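Local atomic coordinates of EDTA monooxygenase (EDTA-degrading bacterium BNC1, PDB entry 5DQP), a protein that probably uses reduced flavin mononucleotide and molecular oxygen to start the oxidative breakdown of EDTA in an EDTA-degrading bacterium. Residues Arg5-Ser10 with Ser260-Pro265; Ser300-Ile305 with Ser327-Gly332; Lys319-Pro324 with Ser336-Ala341; Leu342-Ser347 with Ala352-Leu357; Ile370-Trp373 with Ala377-Gly380. All coordinates share one frame; numbering follows the deposited sequence.

Interaction 1 (Arg5-Ser10 with Ser260-Pro265); sequences RMYLVS and STLVLP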
# COMPACT_ATOMS: atom_id res chain seq x y z
N ARG A 5 -13.17 -28.59 3.73
CA ARG A 5 -12.96 -28.10 5.09
C ARG A 5 -13.44 -26.65 5.17
O ARG A 5 -13.68 -25.99 4.16
CB ARG A 5 -11.49 -28.28 5.51
CG ARG A 5 -10.44 -27.60 4.62
CD ARG A 5 -10.24 -26.13 5.03
NE ARG A 5 -9.00 -25.56 4.51
CZ ARG A 5 -8.48 -24.38 4.88
NH1 ARG A 5 -7.35 -23.96 4.32
NH2 ARG A 5 -9.09 -23.61 5.79
N MET A 6 -13.58 -26.16 6.40
CA MET A 6 -14.07 -24.81 6.68
C MET A 6 -12.95 -23.78 6.52
O MET A 6 -11.82 -24.01 6.97
CB MET A 6 -14.61 -24.77 8.11
CG MET A 6 -15.18 -23.43 8.57
SD MET A 6 -15.63 -23.49 10.32
CE MET A 6 -16.80 -24.86 10.32
N TYR A 7 -13.27 -22.64 5.91
CA TYR A 7 -12.32 -21.53 5.80
C TYR A 7 -12.68 -20.43 6.80
O TYR A 7 -13.85 -20.20 7.09
CB TYR A 7 -12.28 -20.95 4.37
CG TYR A 7 -11.93 -21.99 3.34
CD1 TYR A 7 -10.61 -22.31 3.07
CD2 TYR A 7 -12.93 -22.69 2.65
CE1 TYR A 7 -10.29 -23.30 2.14
CE2 TYR A 7 -12.62 -23.67 1.74
CZ TYR A 7 -11.30 -23.97 1.49
OH TYR A 7 -11.00 -24.93 0.57
N LEU A 8 -11.66 -19.74 7.31
CA LEU A 8 -11.85 -18.67 8.29
C LEU A 8 -11.03 -17.44 7.93
O LEU A 8 -9.83 -17.55 7.62
CB LEU A 8 -11.46 -19.14 9.70
CG LEU A 8 -12.34 -20.21 10.35
CD1 LEU A 8 -11.72 -20.59 11.67
CD2 LEU A 8 -13.80 -19.71 10.55
N VAL A 9 -11.65 -16.28 8.00
CA VAL A 9 -10.99 -15.00 7.75
C VAL A 9 -11.29 -14.07 8.91
O VAL A 9 -12.41 -14.06 9.43
CB VAL A 9 -11.48 -14.38 6.42
CG1 VAL A 9 -10.87 -12.96 6.23
CG2 VAL A 9 -11.17 -15.31 5.24
N SER A 10 -10.30 -13.28 9.33
CA SER A 10 -10.44 -12.42 10.51
C SER A 10 -10.33 -10.95 10.12
O SER A 10 -9.30 -10.53 9.59
CB SER A 10 -9.38 -12.75 11.57
OG SER A 10 -8.05 -12.67 11.03
N SER A 260 -15.12 -22.45 -8.12
CA SER A 260 -14.64 -21.10 -8.38
C SER A 260 -14.99 -20.11 -7.27
O SER A 260 -14.44 -19.01 -7.26
CB SER A 260 -15.25 -20.60 -9.69
OG SER A 260 -16.66 -20.43 -9.50
N THR A 261 -15.89 -20.47 -6.35
CA THR A 261 -16.59 -19.52 -5.49
C THR A 261 -16.75 -20.08 -4.07
O THR A 261 -17.28 -21.18 -3.88
CB THR A 261 -17.98 -19.19 -6.06
OG1 THR A 261 -17.84 -18.58 -7.35
CG2 THR A 261 -18.77 -18.27 -5.12
N LEU A 262 -16.29 -19.32 -3.10
CA LEU A 262 -16.52 -19.57 -1.68
C LEU A 262 -17.39 -18.46 -1.13
O LEU A 262 -17.20 -17.29 -1.48
CB LEU A 262 -15.19 -19.65 -0.92
CG LEU A 262 -14.17 -20.70 -1.41
CD1 LEU A 262 -12.86 -20.47 -0.70
CD2 LEU A 262 -14.67 -22.10 -1.12
N VAL A 263 -18.38 -18.82 -0.30
CA VAL A 263 -19.24 -17.88 0.41
C VAL A 263 -18.90 -17.91 1.90
O VAL A 263 -18.92 -18.98 2.53
CB VAL A 263 -20.73 -18.19 0.18
CG1 VAL A 263 -21.62 -17.23 0.98
CG2 VAL A 263 -21.08 -18.15 -1.29
N LEU A 264 -18.63 -16.74 2.47
CA LEU A 264 -18.27 -16.61 3.88
C LEU A 264 -19.18 -15.59 4.55
O LEU A 264 -18.97 -14.37 4.38
CB LEU A 264 -16.81 -16.19 4.06
CG LEU A 264 -15.75 -16.81 3.17
CD1 LEU A 264 -14.37 -16.40 3.67
CD2 LEU A 264 -15.87 -18.32 3.12
N PRO A 265 -20.20 -16.03 5.30
CA PRO A 265 -20.98 -15.11 6.13
C PRO A 265 -20.10 -14.48 7.20
O PRO A 265 -19.18 -15.11 7.72
CB PRO A 265 -22.06 -16.00 6.74
CG PRO A 265 -22.14 -17.21 5.86
CD PRO A 265 -20.68 -17.42 5.47

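Interaction 2 (Ser300-Ile305 with Ser327-Gly332); sequences SKQLGI and SATPIG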
# COMPACT_ATOMS: atom_id res chain seq x y z
N SER A 300 -39.87 -4.58 18.57
CA SER A 300 -41.21 -5.14 18.46
C SER A 300 -42.09 -4.26 17.59
O SER A 300 -42.94 -4.75 16.85
CB SER A 300 -41.84 -5.31 19.85
OG SER A 300 -41.96 -4.05 20.50
N LYS A 301 -41.92 -2.94 17.67
CA LYS A 301 -42.65 -2.06 16.77
C LYS A 301 -42.22 -2.29 15.33
O LYS A 301 -43.06 -2.38 14.42
CB LYS A 301 -42.46 -0.60 17.20
CG LYS A 301 -42.77 -0.35 18.68
CD LYS A 301 -42.84 1.14 19.00
CE LYS A 301 -41.48 1.79 19.10
NZ LYS A 301 -41.61 3.28 19.08
N GLN A 302 -40.92 -2.41 15.09
CA GLN A 302 -40.47 -2.58 13.72
C GLN A 302 -41.04 -3.84 13.09
O GLN A 302 -41.29 -3.87 11.87
CB GLN A 302 -38.95 -2.61 13.66
CG GLN A 302 -38.34 -1.21 13.61
CD GLN A 302 -36.83 -1.28 13.60
OE1 GLN A 302 -36.25 -2.12 14.28
NE2 GLN A 302 -36.19 -0.42 12.81
N LEU A 303 -41.28 -4.87 13.89
CA LEU A 303 -41.78 -6.13 13.39
C LEU A 303 -43.26 -6.30 13.65
O LEU A 303 -43.82 -7.34 13.29
CB LEU A 303 -41.01 -7.30 14.03
CG LEU A 303 -39.49 -7.33 13.86
CD1 LEU A 303 -38.88 -8.29 14.86
CD2 LEU A 303 -39.08 -7.71 12.45
N GLY A 304 -43.90 -5.31 14.27
CA GLY A 304 -45.33 -5.37 14.54
C GLY A 304 -45.71 -6.43 15.55
O GLY A 304 -46.78 -7.05 15.43
N ILE A 305 -44.86 -6.69 16.53
CA ILE A 305 -45.16 -7.63 17.61
C ILE A 305 -45.84 -6.87 18.74
O ILE A 305 -45.27 -5.92 19.30
CB ILE A 305 -43.89 -8.33 18.10
CG1 ILE A 305 -43.36 -9.30 17.03
CG2 ILE A 305 -44.17 -9.03 19.44
CD1 ILE A 305 -41.94 -9.77 17.25
N SER A 327 -41.80 1.20 5.74
CA SER A 327 -41.14 1.61 6.95
C SER A 327 -39.81 2.24 6.61
O SER A 327 -39.30 1.98 5.58
CB SER A 327 -40.95 0.41 7.88
OG SER A 327 -39.75 0.41 8.59
N ALA A 328 -39.24 3.01 7.51
CA ALA A 328 -37.88 3.51 7.34
C ALA A 328 -36.83 2.40 7.40
O ALA A 328 -35.63 2.70 7.29
CB ALA A 328 -37.56 4.57 8.40
N THR A 329 -37.23 1.15 7.59
CA THR A 329 -36.26 0.06 7.60
C THR A 329 -36.59 -0.88 6.45
O THR A 329 -37.73 -1.37 6.35
CB THR A 329 -36.25 -0.69 8.94
OG1 THR A 329 -35.43 0.02 9.87
CG2 THR A 329 -35.71 -2.10 8.79
N PRO A 330 -35.64 -1.17 5.56
CA PRO A 330 -35.95 -1.96 4.36
C PRO A 330 -36.64 -3.28 4.71
O PRO A 330 -36.23 -4.00 5.62
CB PRO A 330 -34.58 -2.19 3.72
CG PRO A 330 -33.70 -1.11 4.31
CD PRO A 330 -34.20 -0.89 5.70
N ILE A 331 -37.69 -3.59 3.94
CA ILE A 331 -38.50 -4.78 4.16
C ILE A 331 -37.64 -6.03 4.21
O ILE A 331 -37.91 -6.96 4.99
CB ILE A 331 -39.57 -4.88 3.06
CG1 ILE A 331 -40.53 -6.04 3.35
CG2 ILE A 331 -38.90 -5.05 1.71
CD1 ILE A 331 -41.24 -5.91 4.67
N GLY A 332 -36.60 -6.10 3.38
CA GLY A 332 -35.76 -7.28 3.34
C GLY A 332 -35.05 -7.55 4.65
O GLY A 332 -34.84 -8.71 5.01
O HOH W 1 -39.66 -1.40 10.86

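Interaction 3 (Lys319-Pro324 with Ser336-Ala341); sequences KDFNLP and SMVDVA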
# COMPACT_ATOMS: atom_id res chain seq x y z
N LYS A 319 -47.65 -16.01 13.30
CA LYS A 319 -48.80 -15.14 13.54
C LYS A 319 -48.48 -13.94 14.42
O LYS A 319 -49.28 -13.01 14.51
CB LYS A 319 -49.95 -15.93 14.18
CG LYS A 319 -50.36 -17.18 13.39
CD LYS A 319 -51.40 -18.01 14.14
CE LYS A 319 -51.84 -19.23 13.33
NZ LYS A 319 -53.02 -19.92 13.95
N ASP A 320 -47.35 -13.95 15.13
CA ASP A 320 -47.05 -12.83 16.02
C ASP A 320 -46.56 -11.60 15.28
O ASP A 320 -46.66 -10.50 15.81
CB ASP A 320 -45.98 -13.21 17.05
CG ASP A 320 -46.40 -14.35 17.97
OD1 ASP A 320 -47.59 -14.46 18.32
OD2 ASP A 320 -45.50 -15.12 18.36
N PHE A 321 -46.03 -11.77 14.07
CA PHE A 321 -45.41 -10.68 13.33
C PHE A 321 -46.43 -9.96 12.46
O PHE A 321 -47.27 -10.59 11.82
CB PHE A 321 -44.29 -11.20 12.44
CG PHE A 321 -43.18 -11.88 13.19
CD1 PHE A 321 -42.17 -11.14 13.78
CD2 PHE A 321 -43.14 -13.26 13.29
CE1 PHE A 321 -41.15 -11.75 14.47
CE2 PHE A 321 -42.10 -13.89 13.97
CZ PHE A 321 -41.10 -13.13 14.56
N ASN A 322 -46.34 -8.62 12.44
CA ASN A 322 -47.16 -7.81 11.53
C ASN A 322 -46.22 -6.79 10.89
O ASN A 322 -46.08 -5.65 11.36
CB ASN A 322 -48.34 -7.15 12.28
CG ASN A 322 -49.20 -8.17 13.01
OD1 ASN A 322 -50.09 -8.79 12.42
ND2 ASN A 322 -48.93 -8.35 14.30
N LEU A 323 -45.53 -7.21 9.84
CA LEU A 323 -44.50 -6.36 9.27
C LEU A 323 -45.15 -5.16 8.60
O LEU A 323 -46.04 -5.32 7.76
CB LEU A 323 -43.64 -7.13 8.26
CG LEU A 323 -42.76 -8.26 8.80
CD1 LEU A 323 -41.81 -8.75 7.71
CD2 LEU A 323 -42.00 -7.84 10.05
N PRO A 324 -44.72 -3.94 8.92
CA PRO A 324 -45.29 -2.77 8.25
C PRO A 324 -45.06 -2.84 6.74
O PRO A 324 -44.00 -3.25 6.27
CB PRO A 324 -44.54 -1.59 8.89
CG PRO A 324 -43.30 -2.19 9.49
CD PRO A 324 -43.67 -3.59 9.90
N SER A 336 -35.81 -10.85 6.97
CA SER A 336 -34.71 -11.69 7.41
C SER A 336 -34.81 -11.97 8.90
O SER A 336 -34.57 -13.10 9.35
CB SER A 336 -33.38 -11.01 7.09
OG SER A 336 -32.32 -11.86 7.44
N MET A 337 -35.17 -10.95 9.67
CA MET A 337 -35.33 -11.14 11.10
C MET A 337 -36.43 -12.13 11.42
O MET A 337 -36.32 -12.89 12.37
CB MET A 337 -35.60 -9.79 11.76
CG MET A 337 -34.36 -8.95 11.94
SD MET A 337 -34.81 -7.50 12.93
CE MET A 337 -35.68 -6.55 11.69
N VAL A 338 -37.50 -12.13 10.62
CA VAL A 338 -38.57 -13.10 10.85
C VAL A 338 -38.06 -14.51 10.59
O VAL A 338 -38.28 -15.43 11.39
CB VAL A 338 -39.81 -12.78 10.00
CG1 VAL A 338 -40.77 -13.92 10.08
CG2 VAL A 338 -40.46 -11.52 10.53
N ASP A 339 -37.34 -14.69 9.48
CA ASP A 339 -36.79 -16.01 9.14
C ASP A 339 -35.83 -16.51 10.22
O ASP A 339 -35.87 -17.68 10.61
CB ASP A 339 -36.08 -15.92 7.78
CG ASP A 339 -35.74 -17.28 7.20
OD1 ASP A 339 -36.26 -18.30 7.72
OD2 ASP A 339 -34.96 -17.33 6.21
N VAL A 340 -34.97 -15.63 10.73
CA VAL A 340 -34.07 -16.00 11.82
C VAL A 340 -34.86 -16.44 13.04
O VAL A 340 -34.58 -17.48 13.64
CB VAL A 340 -33.12 -14.84 12.17
CG1 VAL A 340 -32.34 -15.19 13.44
CG2 VAL A 340 -32.16 -14.58 11.03
N ALA A 341 -35.86 -15.65 13.44
CA ALA A 341 -36.59 -15.97 14.66
C ALA A 341 -37.30 -17.31 14.54
O ALA A 341 -37.32 -18.10 15.49
CB ALA A 341 -37.59 -14.87 15.00

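Interaction 4 (Leu342-Ser347 with Ala352-Leu357); sequences LDEKLS and ALRMRL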
# COMPACT_ATOMS: atom_id res chain seq x y z
N LEU A 342 -37.90 -17.59 13.38
CA LEU A 342 -38.62 -18.85 13.22
C LEU A 342 -37.66 -20.02 13.06
O LEU A 342 -37.86 -21.07 13.70
CB LEU A 342 -39.57 -18.78 12.03
CG LEU A 342 -40.69 -17.76 12.22
CD1 LEU A 342 -41.51 -17.70 10.96
CD2 LEU A 342 -41.58 -18.10 13.44
N ASP A 343 -36.62 -19.87 12.23
CA ASP A 343 -35.70 -20.99 12.01
C ASP A 343 -35.01 -21.42 13.30
O ASP A 343 -34.77 -22.62 13.50
CB ASP A 343 -34.61 -20.65 10.99
CG ASP A 343 -33.66 -21.86 10.75
OD1 ASP A 343 -34.17 -22.96 10.42
OD2 ASP A 343 -32.41 -21.75 10.90
N GLU A 344 -34.64 -20.46 14.16
CA GLU A 344 -33.88 -20.74 15.38
C GLU A 344 -34.78 -20.79 16.62
O GLU A 344 -34.27 -21.05 17.72
CB GLU A 344 -32.75 -19.70 15.53
CG GLU A 344 -31.70 -19.84 14.42
CD GLU A 344 -30.57 -18.77 14.39
OE1 GLU A 344 -29.99 -18.57 13.29
OE2 GLU A 344 -30.23 -18.16 15.44
N LYS A 345 -36.08 -20.67 16.45
CA LYS A 345 -37.04 -20.74 17.55
C LYS A 345 -36.78 -19.73 18.66
O LYS A 345 -36.67 -20.10 19.77
CB LYS A 345 -37.17 -22.18 18.06
CG LYS A 345 -37.10 -23.22 16.94
CD LYS A 345 -37.51 -24.63 17.29
CE LYS A 345 -38.07 -25.39 16.12
NZ LYS A 345 -37.04 -25.80 15.17
N LEU A 346 -36.66 -18.46 18.31
CA LEU A 346 -36.20 -17.44 19.24
C LEU A 346 -37.37 -16.68 19.85
O LEU A 346 -38.46 -16.58 19.27
CB LEU A 346 -35.25 -16.46 18.56
CG LEU A 346 -33.94 -17.05 17.99
CD1 LEU A 346 -33.07 -15.98 17.39
CD2 LEU A 346 -33.13 -17.86 19.02
N SER A 347 -37.13 -16.16 21.06
CA SER A 347 -37.93 -15.11 21.64
C SER A 347 -37.48 -13.76 21.08
O SER A 347 -36.44 -13.65 20.41
CB SER A 347 -37.78 -15.10 23.16
OG SER A 347 -36.47 -14.73 23.50
N ALA A 352 -33.24 -9.86 19.39
CA ALA A 352 -32.60 -8.54 19.47
C ALA A 352 -31.08 -8.63 19.51
O ALA A 352 -30.38 -7.77 18.95
CB ALA A 352 -33.08 -7.79 20.71
N LEU A 353 -30.56 -9.63 20.22
CA LEU A 353 -29.12 -9.83 20.34
C LEU A 353 -28.57 -10.55 19.11
O LEU A 353 -27.58 -10.11 18.51
CB LEU A 353 -28.83 -10.62 21.62
CG LEU A 353 -27.36 -10.81 22.01
CD1 LEU A 353 -26.76 -9.44 22.29
CD2 LEU A 353 -27.21 -11.74 23.22
N ARG A 354 -29.23 -11.63 18.69
CA ARG A 354 -28.76 -12.48 17.60
C ARG A 354 -28.57 -11.71 16.30
O ARG A 354 -27.72 -12.07 15.48
CB ARG A 354 -29.76 -13.63 17.41
CG ARG A 354 -29.78 -14.28 16.04
CD ARG A 354 -28.50 -15.09 15.76
NE ARG A 354 -28.67 -15.90 14.54
CZ ARG A 354 -28.38 -15.45 13.32
NH1 ARG A 354 -27.89 -14.22 13.16
NH2 ARG A 354 -28.55 -16.23 12.26
N MET A 355 -29.35 -10.64 16.09
CA MET A 355 -29.21 -9.86 14.87
C MET A 355 -27.95 -9.00 14.91
O MET A 355 -27.38 -8.69 13.85
CB MET A 355 -30.44 -8.98 14.64
CG MET A 355 -31.73 -9.75 14.36
SD MET A 355 -31.52 -11.04 13.11
CE MET A 355 -31.38 -10.09 11.60
N ARG A 356 -27.49 -8.63 16.09
CA ARG A 356 -26.28 -7.84 16.27
C ARG A 356 -25.02 -8.70 16.36
O ARG A 356 -24.02 -8.40 15.69
CB ARG A 356 -26.43 -6.97 17.52
CG ARG A 356 -27.73 -6.15 17.57
CD ARG A 356 -27.93 -5.50 18.95
NE ARG A 356 -27.13 -4.29 19.10
CZ ARG A 356 -27.59 -3.05 18.90
NH1 ARG A 356 -28.85 -2.85 18.54
NH2 ARG A 356 -26.78 -2.02 19.05
N LEU A 357 -25.04 -9.76 17.16
CA LEU A 357 -23.83 -10.57 17.35
C LEU A 357 -24.21 -12.00 17.74
O LEU A 357 -25.37 -12.34 17.93
CB LEU A 357 -22.92 -9.92 18.40
CG LEU A 357 -23.56 -9.46 19.71
CD1 LEU A 357 -23.97 -10.67 20.51
CD2 LEU A 357 -22.62 -8.57 20.54

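Interaction 5 (Ile370-Trp373 with Ala377-Gly380); sequences IDWW and AADG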
# COMPACT_ATOMS: atom_id res chain seq x y z
N ILE A 370 -20.12 -25.11 12.65
CA ILE A 370 -20.13 -26.42 12.00
C ILE A 370 -21.51 -26.71 11.45
O ILE A 370 -21.66 -27.34 10.39
CB ILE A 370 -19.70 -27.52 12.99
CG1 ILE A 370 -18.23 -27.34 13.42
CG2 ILE A 370 -19.95 -28.91 12.37
CD1 ILE A 370 -17.75 -28.39 14.47
N ASP A 371 -22.55 -26.27 12.16
CA ASP A 371 -23.90 -26.49 11.68
C ASP A 371 -24.11 -25.81 10.34
O ASP A 371 -24.60 -26.43 9.38
CB ASP A 371 -24.92 -25.96 12.71
CG ASP A 371 -26.36 -26.32 12.31
OD1 ASP A 371 -26.56 -27.47 11.85
OD2 ASP A 371 -27.27 -25.47 12.42
N TRP A 372 -23.73 -24.53 10.23
CA TRP A 372 -23.88 -23.83 8.96
C TRP A 372 -23.02 -24.47 7.88
O TRP A 372 -23.48 -24.71 6.75
CB TRP A 372 -23.52 -22.36 9.10
CG TRP A 372 -24.65 -21.50 9.59
CD1 TRP A 372 -25.36 -21.64 10.74
CD2 TRP A 372 -25.17 -20.32 8.95
NE1 TRP A 372 -26.28 -20.63 10.87
CE2 TRP A 372 -26.19 -19.80 9.78
CE3 TRP A 372 -24.87 -19.66 7.75
CZ2 TRP A 372 -26.90 -18.66 9.46
CZ3 TRP A 372 -25.59 -18.52 7.42
CH2 TRP A 372 -26.59 -18.02 8.28
N TRP A 373 -21.75 -24.72 8.22
CA TRP A 373 -20.77 -25.15 7.22
C TRP A 373 -21.17 -26.47 6.58
O TRP A 373 -21.09 -26.62 5.35
CB TRP A 373 -19.38 -25.26 7.86
CG TRP A 373 -18.38 -26.00 6.99
CD1 TRP A 373 -17.71 -25.50 5.90
CD2 TRP A 373 -17.94 -27.34 7.15
NE1 TRP A 373 -16.89 -26.47 5.37
CE2 TRP A 373 -17.01 -27.60 6.12
CE3 TRP A 373 -18.25 -28.36 8.06
CZ2 TRP A 373 -16.40 -28.84 5.97
CZ3 TRP A 373 -17.64 -29.58 7.92
CH2 TRP A 373 -16.71 -29.81 6.89
N ALA A 377 -24.68 -23.80 4.23
CA ALA A 377 -25.06 -22.40 4.32
C ALA A 377 -23.84 -21.49 4.33
O ALA A 377 -24.00 -20.27 4.41
CB ALA A 377 -25.90 -22.15 5.57
N ALA A 378 -22.65 -22.07 4.22
CA ALA A 378 -21.38 -21.34 4.32
C ALA A 378 -20.26 -22.27 3.87
O ALA A 378 -20.31 -23.47 4.12
CB ALA A 378 -21.14 -20.90 5.77
N ASP A 379 -19.25 -21.70 3.22
CA ASP A 379 -17.99 -22.41 3.05
C ASP A 379 -16.97 -22.08 4.14
O ASP A 379 -15.89 -22.69 4.17
CB ASP A 379 -17.39 -22.11 1.67
CG ASP A 379 -18.37 -22.44 0.54
OD1 ASP A 379 -18.60 -23.65 0.29
OD2 ASP A 379 -18.94 -21.51 -0.08
N GLY A 380 -17.30 -21.14 5.01
CA GLY A 380 -16.41 -20.66 6.05
C GLY A 380 -16.98 -19.34 6.52
O GLY A 380 -18.10 -18.99 6.18
O HOH W 2 -15.76 -25.12 2.87

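Interaction 1 (Arg5-Ser10 with Ser260-Pro265)
Tyr7 and Leu262 meet near the starts of two strands of a TIM barrel, 7-11 and 262-271, each of which pairs in parallel with strand 380-383 between them. The contact is made by side chains reaching over that middle strand. With chi1 at -58°, the Tyr7 ring lies beside its own backbone N, where Leu262 crosses it at about a right angle. Leu262 CD1 sits over one face, 4.2 Å from the ring centroid, as a CH-pi contact, and Leu262 CD2 reaches Tyr7 CE2 at 3.9 Å. On the opposite face lies CD of Arg5, whose guanidinium folds back so that Tyr7 CE1 stands over its centre; Arg5 NH2 donates to Met6 O, and Arg5 NH1 forms a salt bridge with Asp51. Replacing Tyr7 with an alanine would probably leave the methyl groups of Leu262 without their aromatic surface and let the Arg5 side chain shift. Two residues further along both strands, Val9 and Leu264 repeat the meeting with aliphatic groups alone. Val9 points CG1 away from its backbone N (chi1 175°), which leaves the other methyl to make the contact: Val9 CG2 touches Leu264 CD1 at 3.7 Å.

Interaction 2 (Ser300-Ile305 with Ser327-Gly332)
Gln302 reaches across to Thr329 with the end of its amide, the two side chains crossing at about a right angle. Beyond CG the glutamine is extended, which carries NE2 to 3.1 Å from Thr329 OG1. That distance would suit a hydrogen bond, but the angle is poor, so the pair counts as a close polar approach and no more. It is a useful reminder that separation alone does not define a bond. Thr329 presents its hydroxyl because CG2 takes the position opposite its backbone N, leaving OG1 beside that nitrogen. The firmer link runs through water. One water donates to Gln302 O at 3.1 Å and is also 2.9 Å from Ser327 OG, so it joins the last turn of one helix to the approach of the next. Ser327 OG has a second task: it accepts from Thr329 N at 2.8 Å in an ST turn, which holds the serine hydroxyl and the threonine backbone together. On the other side, Gly304 is the first residue to leave helical geometry, in a Schellman motif, its positive phi (67°) accompanied by the bond from Ile305 N to Ser300 O of 2.7 Å. Both Gln302 and Thr329 also touch a crystal neighbour, as befits a contact at the surface. The last turn of helix 292-303 thus lies beside the start of helix 331-344, for which Pro330 occupies the N-cap position, while Leu303 packs on Met337 of that helix and Leu351 of helix 348-354, at the periphery of the chain.

Interaction 3 (Lys319-Pro324 with Ser336-Ala341)
Phe321 holds its ring beside its own backbone N (chi1 -60°), while Val338 sets CG1 anti to its backbone N (chi1 170°), and together these torsions aim both valine methyl groups at the phenyl ring. The two side chains come from opposite directions. Val338 CG2 rests over one face in a CH-pi contact, 3.9 Å from the ring centroid and somewhat off centre, toward the CD1 side: the distance from Phe321 CD1 to Val338 CG2 is 3.7 Å. The other methyl meets the far flank of the ring, with Val338 CG1 at 4.0 Å from Phe321 CD2. One helical turn on, Ala341 CB lies 3.9 Å from Phe321 CZ, so the ring is touched by two residues on the same side of the helix. Leu323, two residues after the phenylalanine, approaches Val338 tip to tip, its CD2 at 4.0 Å from Val338 CG2. A serine in place of Phe321 would probably open a gap beside Val338 and Ala341 and leave a polar hydroxyl amid apolar groups. Ile305, Leu316 and Leu303 pack against the phenylalanine as well. This is plain hydrophobic packing of an extended loop on a helix, in which Phe321 and Leu323 pack the loop against helix 331-344, within the helical excursion that follows strand 262-271 of the luciferase-like TIM barrel.

Interaction 4 (Leu342-Ser347 with Ala352-Leu357)
Glu344 and Arg354 form a two-pronged salt bridge, side-on to the guanidinium. Arg354 NE donates to Glu344 OE2 at 2.9 Å, and Arg354 NH2 donates to Glu344 OE1, also at 2.9 Å. Both oxygens are met on their syn sides, and the two flat groups lie nearly coplanar, 27° apart. Two turns, at chi2 (69°) and chi4 (89°), separated by an extended chi3, bring the NE edge round to the carboxylate. The apolar share is smaller: Leu346 crosses the arginine's aliphatic stem, its CD1 lying 3.9 Å from Arg354 CG. Backbone features shape the connection between the helices. Lys345, with positive phi, leaves the helical path in a Schellman motif after helix 331-344, and Ser347 stands as N-cap of helix 348-354, its side chain capping a backbone N further on. Beyond the pair, Arg354 NH1 and NH2 donate to the backbone oxygens of Leu234 and Gly235, while Glu344 OE2 forms a second salt bridge with Arg368 of helix 362-374. The buried guanidinium therefore has every nitrogen engaged and its rotation fixed, and the carboxylate, set between two arginines, is likely to remain ionised.

Interaction 5 (Ile370-Trp373 with Ala377-Gly380)
Trp372 and Ala377 face each other at the end of helix 362-374, where the chain doubles back closely enough to put their CA atoms 5.0 Å apart. Ala377 N donates to Trp372 O, five residues earlier, at 2.9 Å. The returning chain then passes Trp373, whose CA-H points at an oxygen, with Trp373 CA 3.6 Å from Ala378 O. Among the side chains, Ala377 CB touches the six-membered part of the first indole, 3.5 Å from Trp372 CE3, while Ala378 CB lies near the plane of that ring, at its edge. The second indole is set differently: with CG anti to its backbone N (chi1 167°), Trp373 brings its edge toward the backbone of Asp379. There a water in the plane of the ring accepts from Trp373 NE1 at 3.1 Å and donates to Asp379 O at 2.8 Å, giving the indole N-H an acceptor; Asp379 O also accepts from Tyr7 N. Arg4 adds a cation-pi contact to Trp373. The Asp379 carboxylate is held by Val263 N at OD2 and by a salt bridge to Arg248 at OD1. Such a tight return from a helix into the next parallel strand, here 380-383, is the alpha-to-beta connection of a TIM barrel.

The five contacts fall into two groups. Interactions 1 and 5, with centres about 9 Å apart, touch at the barrel: Asp379 of interaction 5 bonds to Tyr7 and Val263, tying strands 7-11 and 262-271 to the start of strand 380-383. Interactions 2, 3 and 4 share helix 331-344 and lie together at the periphery, the centres of 2 and 3 about 9 Å apart and those of 3 and 4 about 11 Å. Along the chain interaction 1 closes first, 2 and 3 interleave, and 4 and then 5 follow. Arg354 NH2 packs on Trp372, a touch between the groups, so the excursion between strands 262-271 and 358-360 meets the helix leading back into strand 380-383.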